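Local coordinates for protein NOVP (Streptomyces caeruleus, PDB 2WK1) that transfers a methyl group from S-adenosyl-L-methionine to the 4-hydroxyl of the noviose sugar, the penultimate step in making the antibiotic novobiocin, at residues E99-N104 / L210-M215; D109-G114 / T228-K233; R192-W197 / T204-T209. One frame throughout, in Å; residues are numbered along the deposited sequence. Where two conformers were deposited one is given.

Contact 1 (E99-N104 / L210-M215). With EDO (1,2-ethanediol), chain F.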
loop_
_atom_site.group_PDB
_atom_site.type_symbol
_atom_site.label_atom_id
_atom_site.label_comp_id
_atom_site.label_asym_id
_atom_site.label_seq_id
_atom_site.Cartn_x
_atom_site.Cartn_y
_atom_site.Cartn_z
ATOM N N GLU A 99 13.623 -13.290 -7.005
ATOM C CA GLU A 99 13.648 -13.150 -8.478
ATOM C C GLU A 99 14.817 -13.906 -9.098
ATOM O O GLU A 99 14.684 -14.420 -10.212
ATOM C CB GLU A 99 13.590 -11.693 -8.921
ATOM C CG GLU A 99 12.233 -11.077 -8.592
ATOM C CD GLU A 99 12.017 -9.697 -9.130
ATOM O OE1 GLU A 99 12.982 -8.916 -9.220
ATOM O OE2 GLU A 99 10.865 -9.399 -9.473
ATOM N N ASP A 100 15.960 -13.961 -8.417
ATOM C CA ASP A 100 17.118 -14.681 -8.976
ATOM C C ASP A 100 16.854 -16.188 -9.018
ATOM O O ASP A 100 17.172 -16.861 -10.008
ATOM C CB ASP A 100 18.399 -14.396 -8.181
ATOM C CG ASP A 100 19.630 -14.935 -8.878
ATOM O OD1 ASP A 100 19.912 -14.460 -10.003
ATOM O OD2 ASP A 100 20.302 -15.811 -8.311
ATOM N N VAL A 101 16.246 -16.750 -7.968
ATOM C CA VAL A 101 15.941 -18.186 -7.983
ATOM C C VAL A 101 14.891 -18.520 -9.047
ATOM O O VAL A 101 14.963 -19.573 -9.700
ATOM C CB VAL A 101 15.602 -18.799 -6.592
ATOM C CG1 VAL A 101 16.739 -18.587 -5.616
ATOM C CG2 VAL A 101 14.304 -18.332 -6.032
ATOM N N ILE A 102 13.941 -17.618 -9.256
ATOM C CA ILE A 102 12.943 -17.812 -10.315
ATOM C C ILE A 102 13.635 -17.716 -11.666
ATOM O O ILE A 102 13.424 -18.564 -12.520
ATOM C CB ILE A 102 11.813 -16.759 -10.260
ATOM C CG1 ILE A 102 10.976 -16.953 -8.993
ATOM C CG2 ILE A 102 10.950 -16.841 -11.557
ATOM C CD1 ILE A 102 10.035 -15.795 -8.682
ATOM N N GLY A 103 14.447 -16.685 -11.875
ATOM C CA GLY A 103 15.091 -16.485 -13.182
ATOM C C GLY A 103 16.090 -17.560 -13.562
ATOM O O GLY A 103 16.300 -17.827 -14.748
ATOM N N ASN A 104 16.710 -18.172 -12.561
ATOM C CA ASN A 104 17.673 -19.250 -12.775
ATOM C C ASN A 104 17.082 -20.642 -12.562
ATOM O O ASN A 104 17.798 -21.637 -12.604
ATOM C CB ASN A 104 18.887 -19.042 -11.888
ATOM C CG ASN A 104 19.792 -17.950 -12.396
ATOM O OD1 ASN A 104 20.378 -18.075 -13.488
ATOM N ND2 ASN A 104 19.968 -16.905 -11.616
ATOM N N LEU A 210 14.297 -26.211 -0.614
ATOM C CA LEU A 210 14.151 -24.768 -0.423
ATOM C C LEU A 210 15.052 -24.018 -1.391
ATOM O O LEU A 210 16.235 -24.346 -1.557
ATOM C CB LEU A 210 14.555 -24.376 1.002
ATOM C CG LEU A 210 13.602 -24.805 2.114
ATOM C CD1 LEU A 210 14.233 -24.566 3.467
ATOM C CD2 LEU A 210 12.250 -24.107 1.942
ATOM N N ALA A 211 14.488 -23.001 -2.022
ATOM C CA ALA A 211 15.258 -22.061 -2.821
ATOM C C ALA A 211 15.686 -20.831 -2.031
ATOM O O ALA A 211 16.756 -20.259 -2.309
ATOM C CB ALA A 211 14.486 -21.685 -4.080
ATOM N N VAL A 212 14.882 -20.393 -1.060
ATOM C CA VAL A 212 15.255 -19.280 -0.173
ATOM C C VAL A 212 14.859 -19.656 1.242
ATOM O O VAL A 212 13.707 -20.004 1.493
ATOM C CB VAL A 212 14.601 -17.931 -0.574
ATOM C CG1 VAL A 212 15.024 -16.836 0.413
ATOM C CG2 VAL A 212 14.947 -17.531 -2.021
ATOM N N LEU A 213 15.817 -19.560 2.156
ATOM C CA LEU A 213 15.620 -19.740 3.593
ATOM C C LEU A 213 15.912 -18.413 4.257
ATOM O O LEU A 213 17.046 -18.006 4.274
ATOM C CB LEU A 213 16.577 -20.801 4.099
ATOM C CG LEU A 213 16.761 -21.002 5.597
ATOM C CD1 LEU A 213 15.404 -21.198 6.285
ATOM C CD2 LEU A 213 17.757 -22.146 5.873
ATOM N N ARG A 214 14.886 -17.731 4.767
ATOM C CA ARG A 214 15.060 -16.449 5.472
ATOM C C ARG A 214 14.882 -16.701 6.960
ATOM O O ARG A 214 13.873 -17.235 7.380
ATOM C CB ARG A 214 14.116 -15.374 4.975
ATOM C CG ARG A 214 14.424 -14.026 5.626
ATOM C CD ARG A 214 13.586 -12.860 5.077
ATOM N NE ARG A 214 14.309 -11.623 5.298
ATOM C CZ ARG A 214 14.439 -11.036 6.488
ATOM N NH1 ARG A 214 13.687 -11.423 7.505
ATOM N NH2 ARG A 214 15.290 -10.050 6.637
ATOM N N MET A 215 15.888 -16.347 7.737
ATOM C CA MET A 215 15.929 -16.602 9.168
ATOM C C MET A 215 15.794 -15.299 9.920
ATOM O O MET A 215 16.610 -14.383 9.723
ATOM C CB MET A 215 17.233 -17.305 9.533
ATOM C CG MET A 215 17.511 -18.560 8.702
ATOM S SD MET A 215 18.809 -19.554 9.404
ATOM C CE MET A 215 20.099 -18.370 9.424
HETATM C C1 EDO F . 18.361 -15.673 12.293
HETATM O O1 EDO F . 17.330 -16.430 13.029
HETATM C C2 EDO F . 18.932 -14.435 13.012
HETATM O O2 EDO F . 18.336 -13.229 12.474
#

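Contact 2 (D109-G114 / T228-K233). With SAH (S-adenosyl-L-homocysteine), chain B.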
loop_
_atom_site.group_PDB
_atom_site.type_symbol
_atom_site.label_atom_id
_atom_site.label_comp_id
_atom_site.label_asym_id
_atom_site.label_seq_id
_atom_site.Cartn_x
_atom_site.Cartn_y
_atom_site.Cartn_z
ATOM N N ASP A 109 10.924 -24.390 -2.454
ATOM C CA ASP A 109 9.981 -23.499 -1.822
ATOM C C ASP A 109 10.714 -22.333 -1.152
ATOM O O ASP A 109 11.956 -22.241 -1.148
ATOM C CB ASP A 109 9.133 -24.278 -0.839
ATOM C CG ASP A 109 8.134 -25.214 -1.522
ATOM O OD1 ASP A 109 7.799 -24.996 -2.726
ATOM O OD2 ASP A 109 7.682 -26.153 -0.815
ATOM N N LEU A 110 9.925 -21.410 -0.609
ATOM C CA LEU A 110 10.439 -20.246 0.084
ATOM C C LEU A 110 9.977 -20.362 1.540
ATOM O O LEU A 110 8.843 -20.790 1.780
ATOM C CB LEU A 110 9.854 -18.972 -0.536
ATOM C CG LEU A 110 9.991 -18.812 -2.050
ATOM C CD1 LEU A 110 9.335 -17.514 -2.497
ATOM C CD2 LEU A 110 11.435 -18.899 -2.489
ATOM N N VAL A 111 10.811 -19.993 2.504
ATOM C CA VAL A 111 10.412 -20.027 3.902
ATOM C C VAL A 111 10.961 -18.866 4.674
ATOM O O VAL A 111 12.088 -18.443 4.418
ATOM C CB VAL A 111 10.836 -21.356 4.559
ATOM C CG1 VAL A 111 12.337 -21.529 4.564
ATOM C CG2 VAL A 111 10.257 -21.480 5.982
ATOM N N GLU A 112 10.182 -18.355 5.617
ATOM C CA GLU A 112 10.676 -17.482 6.654
ATOM C C GLU A 112 10.424 -18.105 8.001
ATOM O O GLU A 112 9.308 -18.562 8.284
ATOM C CB GLU A 112 10.018 -16.110 6.628
ATOM C CG GLU A 112 10.815 -15.156 7.534
ATOM C CD GLU A 112 10.298 -13.733 7.585
ATOM O OE1 GLU A 112 9.071 -13.592 7.606
ATOM O OE2 GLU A 112 11.128 -12.769 7.623
ATOM N N THR A 113 11.476 -18.181 8.805
ATOM C CA THR A 113 11.405 -18.623 10.179
ATOM C C THR A 113 11.442 -17.415 11.094
ATOM O O THR A 113 12.494 -16.842 11.332
ATOM C CB THR A 113 12.502 -19.660 10.527
ATOM O OG1 THR A 113 13.794 -19.128 10.243
ATOM C CG2 THR A 113 12.319 -20.919 9.743
ATOM N N GLY A 114 10.272 -16.968 11.534
ATOM C CA GLY A 114 10.089 -15.790 12.360
ATOM C C GLY A 114 9.483 -14.707 11.518
ATOM O O GLY A 114 10.191 -14.040 10.770
ATOM N N THR A 228 20.005 -26.159 11.442
ATOM C CA THR A 228 20.231 -27.594 11.518
ATOM C C THR A 228 19.146 -28.362 10.753
ATOM O O THR A 228 19.433 -29.342 10.072
ATOM C CB THR A 228 20.344 -28.109 12.953
ATOM O OG1 THR A 228 19.194 -27.818 13.697
ATOM C CG2 THR A 228 21.523 -27.560 13.628
ATOM N N ASN A 229 17.909 -27.915 10.861
ATOM C CA ASN A 229 16.791 -28.628 10.237
ATOM C C ASN A 229 16.538 -28.243 8.790
ATOM O O ASN A 229 16.073 -29.077 8.022
ATOM C CB ASN A 229 15.533 -28.394 11.063
ATOM C CG ASN A 229 15.587 -29.152 12.369
ATOM O OD1 ASN A 229 15.583 -30.395 12.367
ATOM N ND2 ASN A 229 15.640 -28.433 13.487
ATOM N N LEU A 230 16.807 -26.981 8.415
ATOM C CA LEU A 230 16.435 -26.513 7.088
ATOM C C LEU A 230 17.573 -26.270 6.121
ATOM O O LEU A 230 17.357 -26.361 4.909
ATOM C CB LEU A 230 15.553 -25.267 7.155
ATOM C CG LEU A 230 14.233 -25.391 7.940
ATOM C CD1 LEU A 230 13.426 -24.122 7.853
ATOM C CD2 LEU A 230 13.384 -26.585 7.475
ATOM N N TYR A 231 18.786 -25.989 6.594
ATOM C CA TYR A 231 19.863 -25.774 5.634
ATOM C C TYR A 231 20.112 -26.967 4.695
ATOM O O TYR A 231 20.324 -26.771 3.492
ATOM C CB TYR A 231 21.166 -25.358 6.301
ATOM C CG TYR A 231 22.213 -25.048 5.267
ATOM C CD1 TYR A 231 22.101 -23.894 4.509
ATOM C CD2 TYR A 231 23.258 -25.925 4.982
ATOM C CE1 TYR A 231 23.000 -23.567 3.542
ATOM C CE2 TYR A 231 24.206 -25.572 3.987
ATOM C CZ TYR A 231 24.039 -24.380 3.283
ATOM O OH TYR A 231 24.910 -23.890 2.308
ATOM N N PRO A 232 19.989 -28.203 5.205
ATOM C CA PRO A 232 20.192 -29.323 4.284
ATOM C C PRO A 232 19.199 -29.392 3.119
ATOM O O PRO A 232 19.449 -30.115 2.155
ATOM C CB PRO A 232 20.042 -30.551 5.193
ATOM C CG PRO A 232 20.439 -30.086 6.523
ATOM C CD PRO A 232 19.917 -28.663 6.597
ATOM N N LYS A 233 18.077 -28.675 3.220
ATOM C CA LYS A 233 17.069 -28.625 2.159
ATOM C C LYS A 233 17.361 -27.577 1.091
ATOM O O LYS A 233 16.712 -27.572 0.046
ATOM C CB LYS A 233 15.708 -28.310 2.762
ATOM C CG LYS A 233 15.257 -29.321 3.773
ATOM C CD LYS A 233 13.853 -29.008 4.272
ATOM C CE LYS A 233 13.446 -29.841 5.474
ATOM N NZ LYS A 233 13.374 -31.288 5.123
HETATM N N SAH B . 10.487 -11.311 9.830
HETATM C CA SAH B . 9.565 -10.432 10.627
HETATM C CB SAH B . 10.169 -10.150 12.004
HETATM C CG SAH B . 10.308 -11.389 12.878
HETATM S SD SAH B . 10.256 -10.972 14.627
HETATM C C SAH B . 9.193 -9.205 9.841
HETATM O O SAH B . 8.797 -8.190 10.426
HETATM O OXT SAH B . 9.196 -9.261 8.618
HETATM C "C5'" SAH B . 10.789 -12.522 15.376
HETATM C "C4'" SAH B . 9.742 -13.647 15.215
HETATM O "O4'" SAH B . 10.384 -14.908 15.529
HETATM C "C3'" SAH B . 8.508 -13.515 16.108
HETATM O "O3'" SAH B . 7.288 -13.540 15.346
HETATM C "C2'" SAH B . 8.636 -14.730 17.052
HETATM O "O2'" SAH B . 7.396 -15.300 17.477
HETATM C "C1'" SAH B . 9.442 -15.735 16.221
HETATM N N9 SAH B . 10.257 -16.709 16.949
HETATM C C8 SAH B . 11.485 -16.464 17.473
HETATM N N7 SAH B . 12.032 -17.603 17.963
HETATM C C5 SAH B . 11.140 -18.595 17.718
HETATM C C6 SAH B . 11.115 -20.022 17.920
HETATM N N6 SAH B . 12.129 -20.627 18.513
HETATM N N1 SAH B . 10.043 -20.701 17.494
HETATM C C2 SAH B . 9.025 -20.100 16.852
HETATM N N3 SAH B . 8.960 -18.784 16.622
HETATM C C4 SAH B . 10.004 -18.025 17.017
#

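Contact 3 (R192-W197 / T204-T209). With SAH (S-adenosyl-L-homocysteine), chain B.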
loop_
_atom_site.group_PDB
_atom_site.type_symbol
_atom_site.label_atom_id
_atom_site.label_comp_id
_atom_site.label_asym_id
_atom_site.label_seq_id
_atom_site.Cartn_x
_atom_site.Cartn_y
_atom_site.Cartn_z
ATOM N N ARG A 192 1.518 -21.724 3.143
ATOM C CA ARG A 192 1.363 -22.745 4.151
ATOM C C ARG A 192 1.996 -22.292 5.445
ATOM O O ARG A 192 3.000 -21.594 5.452
ATOM C CB ARG A 192 1.952 -24.075 3.657
ATOM C CG ARG A 192 1.118 -24.665 2.527
ATOM C CD ARG A 192 1.449 -26.092 2.153
ATOM N NE ARG A 192 1.073 -26.979 3.254
ATOM C CZ ARG A 192 0.903 -28.287 3.134
ATOM N NH1 ARG A 192 1.077 -28.851 1.980
ATOM N NH2 ARG A 192 0.596 -29.011 4.204
ATOM N N PHE A 193 1.425 -22.730 6.555
ATOM C CA PHE A 193 1.798 -22.257 7.873
ATOM C C PHE A 193 2.375 -23.392 8.686
ATOM O O PHE A 193 1.875 -24.530 8.659
ATOM C CB PHE A 193 0.585 -21.644 8.605
ATOM C CG PHE A 193 0.083 -20.388 7.984
ATOM C CD1 PHE A 193 -0.678 -20.421 6.832
ATOM C CD2 PHE A 193 0.429 -19.160 8.500
ATOM C CE1 PHE A 193 -1.132 -19.290 6.255
ATOM C CE2 PHE A 193 0.004 -17.987 7.892
ATOM C CZ PHE A 193 -0.764 -18.068 6.746
ATOM N N LEU A 194 3.414 -23.086 9.451
ATOM C CA LEU A 194 4.036 -24.021 10.370
ATOM C C LEU A 194 4.006 -23.381 11.760
ATOM O O LEU A 194 4.970 -22.736 12.183
ATOM C CB LEU A 194 5.478 -24.320 9.954
ATOM C CG LEU A 194 5.669 -25.159 8.718
ATOM C CD1 LEU A 194 7.081 -25.055 8.202
ATOM C CD2 LEU A 194 5.295 -26.610 9.032
ATOM N N PRO A 195 2.881 -23.516 12.463
ATOM C CA PRO A 195 2.742 -22.916 13.770
ATOM C C PRO A 195 3.386 -23.765 14.819
ATOM O O PRO A 195 3.157 -24.977 14.860
ATOM C CB PRO A 195 1.226 -22.849 13.967
ATOM C CG PRO A 195 0.710 -24.020 13.236
ATOM C CD PRO A 195 1.625 -24.176 12.030
ATOM N N GLY A 196 4.129 -23.111 15.717
ATOM C CA GLY A 196 4.735 -23.764 16.882
ATOM C C GLY A 196 6.181 -23.349 17.075
ATOM O O GLY A 196 6.736 -22.558 16.292
ATOM N N TRP A 197 6.789 -23.842 18.144
ATOM C CA TRP A 197 8.176 -23.578 18.388
ATOM C C TRP A 197 9.019 -24.303 17.335
ATOM O O TRP A 197 8.727 -25.447 16.997
ATOM C CB TRP A 197 8.550 -24.054 19.805
ATOM C CG TRP A 197 7.693 -23.401 20.842
ATOM C CD1 TRP A 197 6.774 -24.015 21.646
ATOM C CD2 TRP A 197 7.614 -22.010 21.146
ATOM N NE1 TRP A 197 6.136 -23.092 22.436
ATOM C CE2 TRP A 197 6.634 -21.851 22.149
ATOM C CE3 TRP A 197 8.281 -20.877 20.678
ATOM C CZ2 TRP A 197 6.302 -20.601 22.679
ATOM C CZ3 TRP A 197 7.932 -19.641 21.195
ATOM C CH2 TRP A 197 6.957 -19.511 22.173
ATOM N N THR A 204 10.158 -32.019 11.446
ATOM C CA THR A 204 9.164 -32.757 10.664
ATOM C C THR A 204 8.433 -31.920 9.612
ATOM O O THR A 204 7.510 -32.392 8.979
ATOM C CB THR A 204 8.139 -33.472 11.617
ATOM O OG1 THR A 204 7.373 -32.494 12.329
ATOM C CG2 THR A 204 8.873 -34.401 12.579
ATOM N N ALA A 205 8.873 -30.682 9.368
ATOM C CA ALA A 205 8.215 -29.852 8.374
ATOM C C ALA A 205 8.233 -30.582 7.032
ATOM O O ALA A 205 9.278 -31.062 6.617
ATOM C CB ALA A 205 8.932 -28.504 8.240
ATOM N N PRO A 206 7.083 -30.656 6.336
ATOM C CA PRO A 206 7.040 -31.425 5.093
ATOM C C PRO A 206 7.482 -30.619 3.887
ATOM O O PRO A 206 6.764 -30.466 2.900
ATOM C CB PRO A 206 5.571 -31.830 4.993
ATOM C CG PRO A 206 4.864 -30.766 5.662
ATOM C CD PRO A 206 5.755 -30.145 6.688
ATOM N N ILE A 207 8.699 -30.109 4.003
ATOM C CA ILE A 207 9.348 -29.340 2.968
ATOM C C ILE A 207 10.412 -30.246 2.376
ATOM O O ILE A 207 11.215 -30.820 3.090
ATOM C CB ILE A 207 9.994 -28.074 3.525
ATOM C CG1 ILE A 207 8.973 -27.189 4.267
ATOM C CG2 ILE A 207 10.696 -27.312 2.391
ATOM C CD1 ILE A 207 9.593 -26.068 5.061
ATOM N N ASP A 208 10.408 -30.363 1.065
ATOM C CA ASP A 208 11.355 -31.181 0.348
ATOM C C ASP A 208 12.653 -30.389 0.067
ATOM O O ASP A 208 13.752 -30.777 0.446
ATOM C CB ASP A 208 10.665 -31.612 -0.952
ATOM C CG ASP A 208 11.525 -32.459 -1.835
ATOM O OD1 ASP A 208 12.570 -32.951 -1.378
ATOM O OD2 ASP A 208 11.121 -32.640 -3.006
ATOM N N THR A 209 12.511 -29.270 -0.613
ATOM C CA THR A 209 13.650 -28.463 -0.946
ATOM C C THR A 209 13.265 -27.015 -0.862
ATOM O O THR A 209 12.103 -26.630 -1.016
ATOM C CB THR A 209 14.240 -28.624 -2.952
ATOM O OG1 THR A 209 13.096 -28.318 -3.392
ATOM C CG2 THR A 209 13.453 -30.241 -3.001
HETATM N N SAH B . 10.487 -11.311 9.830
HETATM C CA SAH B . 9.565 -10.432 10.627
HETATM C CB SAH B . 10.169 -10.150 12.004
HETATM C CG SAH B . 10.308 -11.389 12.878
HETATM S SD SAH B . 10.256 -10.972 14.627
HETATM C C SAH B . 9.193 -9.205 9.841
HETATM O O SAH B . 8.797 -8.190 10.426
HETATM O OXT SAH B . 9.196 -9.261 8.618
HETATM C "C5'" SAH B . 10.789 -12.522 15.376
HETATM C "C4'" SAH B . 9.742 -13.647 15.215
HETATM O "O4'" SAH B . 10.384 -14.908 15.529
HETATM C "C3'" SAH B . 8.508 -13.515 16.108
HETATM O "O3'" SAH B . 7.288 -13.540 15.346
HETATM C "C2'" SAH B . 8.636 -14.730 17.052
HETATM O "O2'" SAH B . 7.396 -15.300 17.477
HETATM C "C1'" SAH B . 9.442 -15.735 16.221
HETATM N N9 SAH B . 10.257 -16.709 16.949
HETATM C C8 SAH B . 11.485 -16.464 17.473
HETATM N N7 SAH B . 12.032 -17.603 17.963
HETATM C C5 SAH B . 11.140 -18.595 17.718
HETATM C C6 SAH B . 11.115 -20.022 17.920
HETATM N N6 SAH B . 12.129 -20.627 18.513
HETATM N N1 SAH B . 10.043 -20.701 17.494
HETATM C C2 SAH B . 9.025 -20.100 16.852
HETATM N N3 SAH B . 8.960 -18.784 16.622
HETATM C C4 SAH B . 10.004 -18.025 17.017
#

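Contact 1 (E99-N104 / L210-M215)
V101, near the C-terminal end of helix 87-103, packs on A211 and V212 at the start of a central strand of the Rossmann-like sheet of this class I methyltransferase. The contact itself is apolar. The valine's chi1 of -58° sets CG1 anti to the carbonyl carbon and CG2 between the backbone N and that carbon, and both methyls face the strand. CG2 of V101 lies 3.9 Å from A211 CB and, crossing at a slant, 4.1 Å from CG2 of V212; its other methyl, CG1, rests 3.7 Å from the carbonyl oxygen of A211. The chain turns a corner at A211, which lets two successive residues, A211 and V212, both point at the helix. V101 is buried, with Y239 and V106 also against it.

Polar interactions lie to either end. Farther along the strand, R214, which lines the S-adenosylhomocysteine pocket, forms salt bridges with D216 and D243, and the carbonyl of M215 takes a weak hydrogen bond from an ethanediol molecule. At the helix end, D100 O accepts two bonds from opposite faces of its plane: N104 N at 2.9 Å, and N104 ND2 at 3.2 Å with a bent N-H...O angle of 137°.

Contact 2 (D109-G114 / T228-K233)
The backbones of strand 109-113 and of segment 228-233 stay well apart, 9.4 Å between the CA atoms of V111 and L230 at their nearest, so side chains alone bridge the gap. L230, late in helix 220-230, reaches across with its whole side chain, and its CD1 makes both contacts. This methyl meets CG2 of T113 tip to tip at 3.9 Å and sits 4.3 Å from CG1 of V111, two residues back on the same face of the strand. In T113, chi1 of 56° puts OG1 between the backbone N and the carbonyl carbon and turns CG2 to the leucine; OG1 has weak hydrogen bonds to R214 O and T226 OG1. L213 of the neighbouring strand also touches L230. Beyond the leucine the chain tightens into a 3-10 turn, K233 N bonding to L230 O at 3.0 Å.

E112 points the opposite way. Its extended chain brings OE2 to 2.7 Å from the amino nitrogen of S-adenosylhomocysteine, while R214 salt-bridges the same oxygen; that nitrogen donates to G114 O at 2.9 Å. The strand thus offers methyls to the helix and, with loop residue G114, oxygens to the ligand; carboxylate and carbonyl together probably favour a positively charged amino group.

Contact 3 (R192-W197 / T204-T209)
L194 carries CG anti to its carbonyl carbon (chi1 -71°) and then runs out straight, chi2 164°, which sends CD1 over the loop 204-209; I207 has an equally extended CG1-CD1 arm that swings back to meet it. The two branches pass at a slant, L194 CD1 to I207 CD1, at 4.1 Å. The leucine's CD1 also lies 3.9 Å from CB of A205, while its second methyl, CD2, comes to 4.3 Å from CD of P206 at the exposed edge. This joins strand 191-195, which flanks strand 138-142 in the sheet, to the loop that leads into strand 210-215. W139 of strand 138-142 touches both L194 and I207 and closes the cluster from the sheet.

P206 centres an inverse gamma turn, marked by a weak bond of 2.8 Å from I207 N to A205 O; the turn brings A205 and I207 round to the same leucine. K233 NZ bonds to the carbonyl of I207 and ties down the far end of the turn.

At the strand's C-terminal end the partner is the ligand. G196, at backbone angles suited to glycine, sets its carbonyl oxygen 3.4 Å from C2 of the S-adenosylhomocysteine adenine. W197, at the N-cap position of helix 198-201, places CE3 at 3.6 Å from adenine N1, which lies at the edge of the indole and near its plane, not over its face. Between the two segments the touching groups are all aliphatic, whereas G196 and W197, just after the strand, border the adenine by van der Waals contact.

Contacts 1 and 2 are buried and lie on opposite faces of one sheet: helix 87-103 packs on one face through contact 1, the last part of helix 220-230 on the other through contact 2. Their strands, 210-215 and 109-113, are neighbours in the sheet, probably joined by a bond from A211 N to D109 O at 2.8 Å. Contact 3 is partly buried, at the outer strand 191-195, with a proline exposed. Its loop runs directly into the strand of contact 1 and probably bonds to contact 2 through T209 O and D109 N. All three pair aliphatic groups across their segments; the ligand's amino group is met in contact 2 and its adenine in contact 3, while R214 of contact 1 also lines the pocket.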